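PDB 4IC6: protease Do-like 8, chloroplastic from Arabidopsis thaliana, which probably cleaves proteins as a serine endopeptidase of the S1C (Deg/HtrA) family, associated with the chloroplast thylakoid. Local coordinates for residues L242-V245 / P246-Q250; D266-A269 / N270-V274; L281-P284 / G285-A289; F234-P237 / S238-L242. The protein carries 1 engineered substitution. One frame throughout, in Å; residues are numbered along the deposited sequence.

The chain reaches interaction 4 first, where strand 233-237 of the second barrel runs straight into helix 238-251. Interaction 1 begins where interaction 4 ends, on Leu242 of the same helix. The two touch where Pro246 CD lies 4.0 Å from Val241 O. The PDZ part follows, with interactions 2 and 3 in series. Interaction 2 closes the end of the short helix 266-271. Interaction 3 closes the turn between strand 278-282 and helix 288-292. These two come within about 5 Å at their nearest atoms but do not touch. None nests in or crosses another. Interactions 4 and 1 tie the second barrel, through helix 238-251, to the first; interactions 2 and 3 lie in the PDZ fold.

Interaction 1 of 4, residues L242-V245 / P246-Q250; sequences LKIV and PQLIQ
Residues 242-250 form one run of helix, in which Leu248 N bonds to Ile244 O at 3.0 Å and Ile249 N to Val245 O at 2.9 Å. The helix is kinked at Pro246, whose N has no hydrogen to give. Pro246 CD instead faces Leu242 O at 3.1 Å, one turn back. The proline ring sits among Leu242, Lys243, Ile244 and Val245. It is tight against its neighbour, with Val245 CB 3.4 Å from Pro246 CD.

Three side-chain pairs run along the helix at a spacing of four. Ile244 and Leu248 lie side by side and point the same way, with Ile244 CG2 3.7 Å from Leu248 CD1. Val245 and Ile249 cross at a slant, and Val245 CG1 meets Ile249 CD1 at 3.8 Å. CG1 is turned anti to the backbone N of Val245 (chi1 168°), beside the carbonyl carbon, which sends it forward to Ile249. On the more open face the stem of Gln247 packs on backbone, its CG 3.4 Å from Lys243 O. The side chains of Lys243 and Gln247 also cross at a slant. With an alanine here in place of Gln247, the stem over Lys243 O is lost, and that carbonyl would probably be less covered. Lys243 NZ itself forms a salt bridge with Glu331.

The apolar face lies against strands 127-131 and 77-80 of the first barrel. Ile244 touches Leu127 and Leu248 touches Val129, both on strand 127-131, while Val245 and Ile249 meet Val79 and Tyr77 of strand 77-80.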
loop_
_atom_site.group_PDB
_atom_site.type_symbol
_atom_site.label_atom_id
_atom_site.label_comp_id
_atom_site.label_asym_id
_atom_site.label_seq_id
_atom_site.Cartn_x
_atom_site.Cartn_y
_atom_site.Cartn_z
ATOM N N LEU A 242 23.352 -0.894 -31.699
ATOM C CA LEU A 242 24.336 -0.916 -32.774
ATOM C C LEU A 242 25.173 0.354 -32.793
ATOM O O LEU A 242 26.332 0.350 -33.212
ATOM C CB LEU A 242 23.638 -1.079 -34.119
ATOM C CG LEU A 242 23.357 -2.517 -34.529
ATOM C CD1 LEU A 242 22.487 -2.539 -35.775
ATOM C CD2 LEU A 242 24.688 -3.224 -34.775
ATOM N N LYS A 243 24.588 1.446 -32.323
ATOM C CA LYS A 243 25.278 2.729 -32.355
ATOM C C LYS A 243 26.127 2.916 -31.108
ATOM O O LYS A 243 27.248 3.409 -31.182
ATOM C CB LYS A 243 24.256 3.866 -32.491
ATOM C CG LYS A 243 24.728 5.237 -32.014
ATOM C CD LYS A 243 25.512 5.993 -33.087
ATOM C CE LYS A 243 25.833 7.424 -32.642
ATOM N NZ LYS A 243 26.521 8.197 -33.716
ATOM N N ILE A 244 25.595 2.506 -29.963
ATOM C CA ILE A 244 26.245 2.757 -28.675
ATOM C C ILE A 244 27.399 1.796 -28.365
ATOM O O ILE A 244 28.453 2.201 -27.868
ATOM C CB ILE A 244 25.216 2.690 -27.517
ATOM C CG1 ILE A 244 24.097 3.715 -27.748
ATOM C CG2 ILE A 244 25.898 2.899 -26.170
ATOM C CD1 ILE A 244 24.587 5.165 -27.774
ATOM N N VAL A 245 27.198 0.518 -28.659
ATOM C CA VAL A 245 28.176 -0.490 -28.280
ATOM C C VAL A 245 29.584 -0.227 -28.851
ATOM O O VAL A 245 30.562 -0.217 -28.097
ATOM C CB VAL A 245 27.688 -1.923 -28.598
ATOM C CG1 VAL A 245 28.836 -2.925 -28.463
ATOM C CG2 VAL A 245 26.561 -2.308 -27.654
ATOM N N PRO A 246 29.698 0.008 -30.171
ATOM C CA PRO A 246 31.044 0.227 -30.724
ATOM C C PRO A 246 31.760 1.427 -30.108
ATOM O O PRO A 246 32.998 1.409 -29.994
ATOM C CB PRO A 246 30.781 0.477 -32.211
ATOM C CG PRO A 246 29.457 -0.155 -32.470
ATOM C CD PRO A 246 28.665 0.020 -31.217
ATOM N N GLN A 247 30.998 2.453 -29.732
ATOM C CA GLN A 247 31.552 3.623 -29.038
ATOM C C GLN A 247 32.070 3.236 -27.653
ATOM O O GLN A 247 33.160 3.645 -27.250
ATOM C CB GLN A 247 30.496 4.739 -28.912
ATOM C CG GLN A 247 29.969 5.272 -30.243
ATOM C CD GLN A 247 29.076 6.492 -30.079
ATOM O OE1 GLN A 247 27.850 6.409 -30.219
ATOM N NE2 GLN A 247 29.688 7.636 -29.786
ATOM N N LEU A 248 31.297 2.444 -26.916
ATOM C CA LEU A 248 31.756 1.983 -25.604
ATOM C C LEU A 248 33.002 1.111 -25.744
ATOM O O LEU A 248 33.920 1.188 -24.931
ATOM C CB LEU A 248 30.636 1.240 -24.846
ATOM C CG LEU A 248 29.409 2.116 -24.525
ATOM C CD1 LEU A 248 28.301 1.317 -23.823
ATOM C CD2 LEU A 248 29.819 3.341 -23.703
ATOM N N ILE A 249 33.045 0.282 -26.782
ATOM C CA ILE A 249 34.198 -0.577 -26.962
ATOM C C ILE A 249 35.417 0.269 -27.320
ATOM O O ILE A 249 36.496 0.050 -26.800
ATOM C CB ILE A 249 33.966 -1.651 -28.045
ATOM C CG1 ILE A 249 32.984 -2.706 -27.525
ATOM C CG2 ILE A 249 35.316 -2.288 -28.457
ATOM C CD1 ILE A 249 32.532 -3.684 -28.570
ATOM N N GLN A 250 35.224 1.255 -28.188
ATOM C CA GLN A 250 36.333 2.069 -28.664
ATOM C C GLN A 250 36.770 3.098 -27.634
ATOM O O GLN A 250 37.964 3.303 -27.442
ATOM C CB GLN A 250 35.971 2.757 -29.987
#

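Interaction 2 of 4, residues D266-A269 / N270-V274; sequences DPVA and NQLNV
Ala269 and Val274 are joined by the long bond of a Schellman motif, which ends the short PDZ-domain helix 266-271. Val274 N reaches Ala269 O at 3.0 Å, and inside this loop Asn273 N bonds to Asn270 O. Asn273 has the positive phi that the motif needs at its C-prime position. Leu272 N still holds Val268 O at 3.1 Å and adds a weak bond to Ala269 O.

The close-packed side is that of Ala269, Asn270 and Val274, all buried. Val274 CB lies 3.6 Å from Ala269 O. Asn270 turns its amide back along the helix. With CG beside its own backbone N (chi1 -72°), its ND2 comes within 2.7 Å of Asp266 O. A leucine in its place would probably cost Asp266 O its second donor and leave the side chain without a hold on the first turn.

The side of Val268 and Leu272 is looser. The two lie side by side, but Val268 CG1 and Leu272 CD1 are 4.2 Å apart, and both residues are partly exposed. Asn273 is exposed.

A second subunit packs on the helix and covers residues of both sides. Its Pro52 meets Leu272, its Phe163 meets Asn270 and its Phe165 meets Asp266.

Asp266 O is gripped twice by one residue. Asn270 N and Asn270 ND2 come to it from opposite faces of the carbonyl plane; the ND2 stands 41° out of that plane, while the oxygen lies nearly in the amide plane of Asn270.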
loop_
_atom_site.group_PDB
_atom_site.type_symbol
_atom_site.label_atom_id
_atom_site.label_comp_id
_atom_site.label_asym_id
_atom_site.label_seq_id
_atom_site.Cartn_x
_atom_site.Cartn_y
_atom_site.Cartn_z
ATOM N N ASP A 266 6.486 13.137 -25.763
ATOM C CA ASP A 266 5.503 13.171 -26.849
ATOM C C ASP A 266 4.045 13.201 -26.371
ATOM O O ASP A 266 3.216 13.925 -26.933
ATOM C CB ASP A 266 5.698 11.978 -27.783
ATOM C CG ASP A 266 6.653 12.274 -28.915
ATOM O OD1 ASP A 266 7.555 13.119 -28.727
ATOM O OD2 ASP A 266 6.496 11.661 -29.994
ATOM N N PRO A 267 3.718 12.388 -25.353
ATOM C CA PRO A 267 2.334 12.367 -24.857
ATOM C C PRO A 267 1.920 13.706 -24.264
ATOM O O PRO A 267 0.752 14.084 -24.365
ATOM C CB PRO A 267 2.364 11.291 -23.771
ATOM C CG PRO A 267 3.521 10.385 -24.167
ATOM C CD PRO A 267 4.545 11.325 -24.751
ATOM N N VAL A 268 2.865 14.416 -23.656
ATOM C CA VAL A 268 2.595 15.738 -23.107
ATOM C C VAL A 268 2.440 16.756 -24.236
ATOM O O VAL A 268 1.482 17.540 -24.253
ATOM C CB VAL A 268 3.710 16.183 -22.125
ATOM C CG1 VAL A 268 3.613 17.674 -21.816
ATOM C CG2 VAL A 268 3.651 15.354 -20.847
ATOM N N ALA A 269 3.360 16.728 -25.198
ATOM C CA ALA A 269 3.287 17.664 -26.318
ATOM C C ALA A 269 1.961 17.518 -27.058
ATOM O O ALA A 269 1.260 18.495 -27.308
ATOM C CB ALA A 269 4.458 17.465 -27.271
ATOM N N ASN A 270 1.607 16.291 -27.413
ATOM C CA ASN A 270 0.360 16.086 -28.144
ATOM C C ASN A 270 -0.881 16.524 -27.343
ATOM O O ASN A 270 -1.788 17.170 -27.874
ATOM C CB ASN A 270 0.269 14.655 -28.679
ATOM C CG ASN A 270 1.224 14.410 -29.857
ATOM O OD1 ASN A 270 0.868 14.638 -31.017
ATOM N ND2 ASN A 270 2.441 13.944 -29.557
ATOM N N GLN A 271 -0.898 16.220 -26.053
ATOM C CA GLN A 271 -1.954 16.714 -25.184
ATOM C C GLN A 271 -2.089 18.238 -25.252
ATOM O O GLN A 271 -3.183 18.776 -25.076
ATOM C CB GLN A 271 -1.710 16.254 -23.746
ATOM C CG GLN A 271 -2.809 16.635 -22.768
ATOM C CD GLN A 271 -2.846 15.719 -21.560
ATOM O OE1 GLN A 271 -1.931 14.917 -21.344
ATOM N NE2 GLN A 271 -3.916 15.822 -20.769
ATOM N N LEU A 272 -0.984 18.935 -25.516
ATOM C CA LEU A 272 -1.000 20.399 -25.639
ATOM C C LEU A 272 -1.218 20.842 -27.082
ATOM O O LEU A 272 -1.016 22.008 -27.426
ATOM C CB LEU A 272 0.311 20.998 -25.109
ATOM C CG LEU A 272 0.545 20.812 -23.609
ATOM C CD1 LEU A 272 1.956 21.252 -23.202
ATOM C CD2 LEU A 272 -0.519 21.563 -22.812
ATOM N N ASN A 273 -1.615 19.897 -27.927
ATOM C CA ASN A 273 -1.878 20.150 -29.347
ATOM C C ASN A 273 -0.653 20.592 -30.159
ATOM O O ASN A 273 -0.778 21.305 -31.159
ATOM C CB ASN A 273 -3.053 21.122 -29.542
ATOM C CG ASN A 273 -3.757 20.930 -30.882
ATOM O OD1 ASN A 273 -3.728 19.846 -31.472
ATOM N ND2 ASN A 273 -4.402 21.990 -31.363
ATOM N N VAL A 274 0.525 20.144 -29.734
ATOM C CA VAL A 274 1.736 20.298 -30.528
ATOM C C VAL A 274 2.009 19.003 -31.279
ATOM O O VAL A 274 2.636 18.073 -30.749
ATOM C CB VAL A 274 2.955 20.651 -29.645
ATOM C CG1 VAL A 274 4.207 20.797 -30.510
ATOM C CG2 VAL A 274 2.677 21.915 -28.851
#

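Interaction 3 of 4, residues L281-P284 / G285-A289; sequences LQVP and GKSLA
Val283 and Pro284 carry the chain on in extended form from strand 278-282, and Gly285 and Lys286 turn it back toward Val283 before helix 288-292 begins. Lys286 takes a left-handed backbone conformation (phi 39°) in this turn. The turn ends in a helix N-cap, held by Ser287. At the end of strand 278-282, Leu281 and Gln282 both face Glu262 of the adjacent strand 262-263, a classic beta bulge in the PDZ sheet.

Ser287 is the centre of the contact. Its OG sits between the backbone N and the carbonyl carbon (chi1 59°). From there it gives its hydrogen to Pro284 O and accepts one from Glu290 N in the first turn of the helix. One hydroxyl thus ties the turn to the helix start.

Val283 CG1 lies against the hydroxyl, 3.7 Å from Ser287 OG, and packs on Ala289 CB at 4.0 Å. Ala289 is buried and also rests on Ile261, while Val283 touches Pro296. Pro284 and Gly285 are exposed.

The Ser287 OG to Pro284 O bond is 3.0 Å long, and the hydroxyl oxygen is tilted only 16° from the carbonyl plane.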
loop_
_atom_site.group_PDB
_atom_site.type_symbol
_atom_site.label_atom_id
_atom_site.label_comp_id
_atom_site.label_asym_id
_atom_site.label_seq_id
_atom_site.Cartn_x
_atom_site.Cartn_y
_atom_site.Cartn_z
ATOM N N LEU A 281 9.917 22.776 -22.929
ATOM C CA LEU A 281 9.251 23.047 -21.659
ATOM C C LEU A 281 10.051 24.021 -20.790
ATOM O O LEU A 281 9.615 25.150 -20.553
ATOM C CB LEU A 281 8.987 21.755 -20.887
ATOM C CG LEU A 281 8.027 20.765 -21.552
ATOM C CD1 LEU A 281 7.727 19.612 -20.613
ATOM C CD2 LEU A 281 6.738 21.467 -21.984
ATOM N N GLN A 282 11.226 23.584 -20.337
ATOM C CA GLN A 282 12.047 24.379 -19.424
ATOM C C GLN A 282 13.439 24.720 -19.978
ATOM O O GLN A 282 14.095 23.892 -20.632
ATOM C CB GLN A 282 12.161 23.677 -18.070
ATOM N N VAL A 283 13.880 25.943 -19.694
ATOM C CA VAL A 283 15.184 26.443 -20.119
ATOM C C VAL A 283 16.012 26.945 -18.939
ATOM O O VAL A 283 15.813 28.070 -18.483
ATOM C CB VAL A 283 15.015 27.602 -21.104
ATOM C CG1 VAL A 283 16.351 28.247 -21.410
ATOM C CG2 VAL A 283 14.337 27.110 -22.371
ATOM N N PRO A 284 16.954 26.114 -18.455
ATOM C CA PRO A 284 17.787 26.438 -17.290
ATOM C C PRO A 284 18.340 27.855 -17.390
ATOM O O PRO A 284 18.725 28.282 -18.477
ATOM C CB PRO A 284 18.929 25.421 -17.379
ATOM C CG PRO A 284 18.345 24.261 -18.107
ATOM C CD PRO A 284 17.366 24.847 -19.093
ATOM N N GLY A 285 18.363 28.579 -16.273
ATOM C CA GLY A 285 18.838 29.951 -16.267
ATOM C C GLY A 285 20.254 30.112 -16.804
ATOM O O GLY A 285 21.111 29.255 -16.584
ATOM N N LYS A 286 20.484 31.222 -17.506
ATOM C CA LYS A 286 21.768 31.539 -18.140
ATOM C C LYS A 286 22.469 30.328 -18.768
ATOM O O LYS A 286 23.631 30.031 -18.472
ATOM C CB LYS A 286 22.703 32.281 -17.178
ATOM C CG LYS A 286 22.958 31.575 -15.864
ATOM C CD LYS A 286 22.564 32.467 -14.699
ATOM C CE LYS A 286 22.984 33.905 -14.951
ATOM N NZ LYS A 286 22.744 34.777 -13.768
ATOM N N SER A 287 21.741 29.646 -19.646
ATOM C CA SER A 287 22.266 28.545 -20.443
ATOM C C SER A 287 22.540 29.064 -21.852
ATOM O O SER A 287 22.145 30.181 -22.191
ATOM C CB SER A 287 21.219 27.438 -20.522
ATOM O OG SER A 287 20.033 27.946 -21.109
ATOM N N LEU A 288 23.202 28.258 -22.675
ATOM C CA LEU A 288 23.341 28.592 -24.087
ATOM C C LEU A 288 21.947 28.812 -24.713
ATOM O O LEU A 288 21.747 29.742 -25.491
ATOM C CB LEU A 288 24.094 27.482 -24.825
ATOM C CG LEU A 288 25.589 27.674 -25.150
ATOM C CD1 LEU A 288 26.276 28.586 -24.159
ATOM C CD2 LEU A 288 26.272 26.330 -25.260
ATOM N N ALA A 289 20.996 27.949 -24.362
ATOM C CA ALA A 289 19.629 28.061 -24.870
ATOM C C ALA A 289 19.028 29.415 -24.524
ATOM O O ALA A 289 18.507 30.106 -25.400
ATOM C CB ALA A 289 18.751 26.930 -24.333
#

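Interaction 4 of 4, residues F234-P237 / S238-L242; sequences FAIP and SSTVL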
loop_
_atom_site.group_PDB
_atom_site.type_symbol
_atom_site.label_atom_id
_atom_site.label_comp_id
_atom_site.label_asym_id
_atom_site.label_seq_id
_atom_site.Cartn_x
_atom_site.Cartn_y
_atom_site.Cartn_z
ATOM N N PHE A 234 9.385 -3.256 -22.270
ATOM C CA PHE A 234 10.180 -2.410 -23.159
ATOM C C PHE A 234 11.554 -2.979 -23.440
ATOM O O PHE A 234 12.101 -3.699 -22.617
ATOM C CB PHE A 234 10.326 -1.006 -22.560
ATOM C CG PHE A 234 9.013 -0.318 -22.368
ATOM C CD1 PHE A 234 8.466 0.472 -23.380
ATOM C CD2 PHE A 234 8.289 -0.526 -21.211
ATOM C CE1 PHE A 234 7.207 1.071 -23.218
ATOM C CE2 PHE A 234 7.030 0.055 -21.042
ATOM C CZ PHE A 234 6.496 0.854 -22.052
ATOM N N ALA A 235 12.089 -2.635 -24.607
ATOM C CA ALA A 235 13.477 -2.968 -24.980
ATOM C C ALA A 235 14.127 -1.804 -25.720
ATOM O O ALA A 235 13.474 -1.100 -26.500
ATOM C CB ALA A 235 13.526 -4.239 -25.855
ATOM N N ILE A 236 15.416 -1.602 -25.473
ATOM C CA ILE A 236 16.195 -0.655 -26.252
ATOM C C ILE A 236 16.358 -1.193 -27.671
ATOM O O ILE A 236 16.771 -2.335 -27.866
ATOM C CB ILE A 236 17.568 -0.482 -25.599
ATOM C CG1 ILE A 236 17.380 -0.200 -24.106
ATOM C CG2 ILE A 236 18.354 0.645 -26.263
ATOM C CD1 ILE A 236 18.675 -0.420 -23.256
ATOM N N PRO A 237 16.041 -0.374 -28.684
ATOM C CA PRO A 237 16.087 -0.905 -30.052
ATOM C C PRO A 237 17.517 -1.255 -30.492
ATOM O O PRO A 237 18.454 -0.560 -30.130
ATOM C CB PRO A 237 15.519 0.241 -30.903
ATOM C CG PRO A 237 15.742 1.461 -30.107
ATOM C CD PRO A 237 15.680 1.051 -28.642
ATOM N N SER A 238 17.659 -2.309 -31.289
ATOM C CA SER A 238 18.964 -2.722 -31.782
ATOM C C SER A 238 19.671 -1.590 -32.540
ATOM O O SER A 238 20.899 -1.536 -32.572
ATOM C CB SER A 238 18.835 -3.960 -32.666
ATOM O OG SER A 238 17.949 -3.718 -33.743
ATOM N N SER A 239 18.906 -0.685 -33.141
ATOM C CA SER A 239 19.512 0.440 -33.851
ATOM C C SER A 239 20.308 1.288 -32.874
ATOM O O SER A 239 21.374 1.792 -33.205
ATOM C CB SER A 239 18.461 1.304 -34.544
ATOM O OG SER A 239 17.582 1.881 -33.594
ATOM N N THR A 240 19.786 1.439 -31.664
ATOM C CA THR A 240 20.518 2.153 -30.627
ATOM C C THR A 240 21.722 1.337 -30.159
ATOM O O THR A 240 22.846 1.849 -30.104
ATOM C CB THR A 240 19.604 2.504 -29.444
ATOM O OG1 THR A 240 18.609 3.424 -29.899
ATOM C CG2 THR A 240 20.394 3.175 -28.351
ATOM N N VAL A 241 21.488 0.066 -29.845
ATOM C CA VAL A 241 22.570 -0.814 -29.403
ATOM C C VAL A 241 23.711 -0.844 -30.424
ATOM O O VAL A 241 24.886 -0.808 -30.068
ATOM C CB VAL A 241 22.048 -2.253 -29.170
ATOM C CG1 VAL A 241 23.170 -3.171 -28.687
ATOM C CG2 VAL A 241 20.884 -2.237 -28.180
ATOM N N LEU A 242 23.352 -0.894 -31.699
ATOM C CA LEU A 242 24.336 -0.916 -32.774
ATOM C C LEU A 242 25.173 0.354 -32.793
ATOM O O LEU A 242 26.332 0.350 -33.212
ATOM C CB LEU A 242 23.638 -1.079 -34.119
ATOM C CG LEU A 242 23.357 -2.517 -34.529
ATOM C CD1 LEU A 242 22.487 -2.539 -35.775
ATOM C CD2 LEU A 242 24.688 -3.224 -34.775
#
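Pro237 is the N-cap residue where strand 233-237, of the second protease barrel, passes directly into helix 238-251. Its carbonyl starts the helix. Val241 N bonds to Pro237 O at 3.1 Å. Thr240 N adds a weak bond to Pro237 O at 2.9 Å. The axes of 234-237 and 238-242 run at 47° to each other, 5.4 Å apart at their closest.

The first helical turn packs beside the end of the strand. Thr240 OG1 sits beside its backbone N (chi1 -65°) and lies 3.5 Å from Pro237 CG. The CG2 branch of Thr240 goes the other way, to Ile236. There the two side chains cross at about a right angle, with Ile236 CG2 3.9 Å from Thr240 CG2. Val241 CG2 lies more loosely against the same methyl, 4.3 Å from Ile236 CG2.

Ser238 OG bonds to Gly145 O, and Ser239 N is held by Ser147 OG, so a loop of the barrel fixes the helix start. The side chain of Ile236 lies about 4 Å from that of Asp126, predicted to belong to the charge relay system. A last barrel strand leading into a C-terminal helix is a feature of the chymotrypsin-like protease fold.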